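PDB 3G8Z: SnoaL-like domain-containing protein from Xanthomonas campestris pv. campestris, which is of unknown function but has a cystatin-like fold and belongs to the SnoaL-like family, whose name comes from a polyketide cyclase. Local coordinates for residues A[28-33]-A[87-92]. Sequence-based numbering, arbitrary orientation.
Sequences SYITAI and SRADDY
I30 is the one residue of helix segment 28-33 that really meets strand segment 87-92, and it does so through both of its branches, touching Y92 and A89. Just before it, Y29 turns its ring off to helix 38-44, where it packs on L41 and I44, and its OH is hydrogen-bonded to a glycerol probably left from crystallisation. At I30 the CG2 methyl stands anti to the backbone N, while CG1 lies beside that N (chi1 -63°), and this fork receives the end of the Y92 side chain. The phenol oxygen OH of Y92 sits 3.3 Å from CB of I30 and 3.5 Å from its CG2, a van der Waals approach to carbon with no hydrogen bond between the segments. CG1 of I30 meets the same ring obliquely, at 3.9 Å from CE2 of Y92. On the other branch, CG2 of I30 comes to 4.1 Å from the A89 methyl CB, a lighter apolar touch. Both I30 and Y92 also pack on I101 of the neighbouring strand 98-109, and Y92 continues along the helix to I23, A26 and K27. One turn after Y29, I33 sets CG1 above one face of the Y29 ring, off toward its rim, and packs on I86. On the strand, NE and NH2 of R88 reach OD1 and OD2 of D90 in a two-bond salt bridge nearly in the guanidinium plane. A classic beta bulge places S87 and R88 opposite E104 of strand 98-109. The whole is helix-on-sheet packing, helix 22-35 lying against the outermost strand of this chain's curved mixed sheet, 85-95, as in the cystatin-like fold of SnoaL-like proteins.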
loop_
_atom_site.group_PDB
_atom_site.type_symbol
_atom_site.label_atom_id
_atom_site.label_comp_id
_atom_site.label_asym_id
_atom_site.label_seq_id
_atom_site.Cartn_x
_atom_site.Cartn_y
_atom_site.Cartn_z
ATOM N N SER A 28 -7.929 13.953 -5.543
ATOM C CA SER A 28 -8.027 15.357 -5.135
ATOM C C SER A 28 -6.909 15.695 -4.161
ATOM O O SER A 28 -6.300 16.772 -4.222
ATOM C CB SER A 28 -9.408 15.624 -4.509
ATOM O OG SER A 28 -9.452 16.905 -3.922
ATOM N N TYR A 29 -6.654 14.756 -3.254
ATOM C CA TYR A 29 -5.592 14.868 -2.268
ATOM C C TYR A 29 -4.212 15.004 -2.927
ATOM O O TYR A 29 -3.437 15.908 -2.577
ATOM C CB TYR A 29 -5.640 13.642 -1.331
ATOM C CG TYR A 29 -4.447 13.523 -0.402
ATOM C CD1 TYR A 29 -4.395 14.256 0.775
ATOM C CD2 TYR A 29 -3.383 12.688 -0.709
ATOM C CE1 TYR A 29 -3.315 14.157 1.626
ATOM C CE2 TYR A 29 -2.294 12.585 0.132
ATOM C CZ TYR A 29 -2.280 13.325 1.301
ATOM O OH TYR A 29 -1.201 13.250 2.145
ATOM N N ILE A 30 -3.898 14.099 -3.859
ATOM C CA ILE A 30 -2.624 14.142 -4.573
ATOM C C ILE A 30 -2.497 15.405 -5.426
ATOM O O ILE A 30 -1.462 16.064 -5.404
ATOM C CB ILE A 30 -2.405 12.895 -5.448
ATOM C CG1 ILE A 30 -2.343 11.628 -4.579
ATOM C CG2 ILE A 30 -1.120 13.035 -6.298
ATOM C CD1 ILE A 30 -1.090 11.525 -3.700
ATOM N N THR A 31 -3.534 15.773 -6.159
ATOM C CA THR A 31 -3.469 16.999 -6.939
ATOM C C THR A 31 -3.181 18.211 -6.036
ATOM O O THR A 31 -2.408 19.111 -6.392
ATOM C CB THR A 31 -4.765 17.209 -7.690
ATOM O OG1 THR A 31 -4.903 16.156 -8.644
ATOM C CG2 THR A 31 -4.808 18.580 -8.382
ATOM N N ALA A 32 -3.785 18.224 -4.858
ATOM C CA ALA A 32 -3.641 19.370 -3.962
ATOM C C ALA A 32 -2.221 19.444 -3.391
ATOM O O ALA A 32 -1.616 20.526 -3.315
ATOM C CB ALA A 32 -4.703 19.327 -2.862
ATOM N N ILE A 33 -1.666 18.302 -3.033
ATOM C CA ILE A 33 -0.244 18.244 -2.640
ATOM C C ILE A 33 0.616 18.752 -3.792
ATOM O O ILE A 33 1.456 19.636 -3.612
ATOM C CB ILE A 33 0.172 16.828 -2.248
ATOM C CG1 ILE A 33 -0.467 16.454 -0.912
ATOM C CG2 ILE A 33 1.691 16.690 -2.140
ATOM C CD1 ILE A 33 -0.344 15.024 -0.632
ATOM N N SER A 87 6.441 13.654 -7.359
ATOM C CA SER A 87 6.828 14.024 -8.710
ATOM C C SER A 87 6.027 13.273 -9.754
ATOM O O SER A 87 5.893 13.739 -10.895
ATOM C CB SER A 87 8.339 13.810 -8.915
ATOM O OG SER A 87 8.772 12.596 -8.344
ATOM N N ARG A 88 5.461 12.135 -9.368
ATOM C CA ARG A 88 4.662 11.350 -10.283
ATOM C C ARG A 88 3.749 10.461 -9.499
ATOM O O ARG A 88 4.190 9.824 -8.564
ATOM C CB ARG A 88 5.544 10.467 -11.188
ATOM C CG ARG A 88 4.787 9.942 -12.433
ATOM C CD ARG A 88 5.557 8.872 -13.195
ATOM N NE ARG A 88 5.839 7.737 -12.319
ATOM C CZ ARG A 88 7.053 7.421 -11.867
ATOM N NH1 ARG A 88 8.100 8.151 -12.215
ATOM N NH2 ARG A 88 7.216 6.378 -11.058
ATOM N N ALA A 89 2.478 10.429 -9.877
ATOM C CA ALA A 89 1.541 9.485 -9.318
ATOM C C ALA A 89 1.244 8.454 -10.391
ATOM O O ALA A 89 0.941 8.802 -11.525
ATOM C CB ALA A 89 0.250 10.169 -8.878
ATOM N N ASP A 90 1.329 7.186 -10.024
ATOM C CA ASP A 90 1.149 6.118 -10.982
ATOM C C ASP A 90 -0.266 5.568 -10.915
ATOM O O ASP A 90 -1.109 5.957 -11.722
ATOM C CB ASP A 90 2.183 5.037 -10.758
ATOM C CG ASP A 90 3.593 5.551 -10.960
ATOM O OD1 ASP A 90 3.851 6.202 -11.989
ATOM O OD2 ASP A 90 4.431 5.326 -10.077
ATOM N N ASP A 91 -0.548 4.694 -9.962
ATOM C CA ASP A 91 -1.855 4.054 -9.893
ATOM C C ASP A 91 -2.578 4.381 -8.593
ATOM O O ASP A 91 -1.957 4.480 -7.545
ATOM C CB ASP A 91 -1.700 2.532 -10.004
ATOM C CG ASP A 91 -1.275 2.085 -11.391
ATOM O OD1 ASP A 91 -1.947 2.471 -12.369
ATOM O OD2 ASP A 91 -0.279 1.342 -11.508
ATOM N N TYR A 92 -3.899 4.533 -8.683
ATOM C CA TYR A 92 -4.782 4.623 -7.524
ATOM C C TYR A 92 -5.586 3.343 -7.445
ATOM O O TYR A 92 -6.285 2.996 -8.398
ATOM C CB TYR A 92 -5.767 5.779 -7.672
ATOM C CG TYR A 92 -5.100 7.129 -7.759
ATOM C CD1 TYR A 92 -4.517 7.569 -8.938
ATOM C CD2 TYR A 92 -5.086 7.977 -6.665
ATOM C CE1 TYR A 92 -3.902 8.816 -9.003
ATOM C CE2 TYR A 92 -4.503 9.199 -6.725
ATOM C CZ TYR A 92 -3.898 9.614 -7.888
ATOM O OH TYR A 92 -3.333 10.865 -7.906
#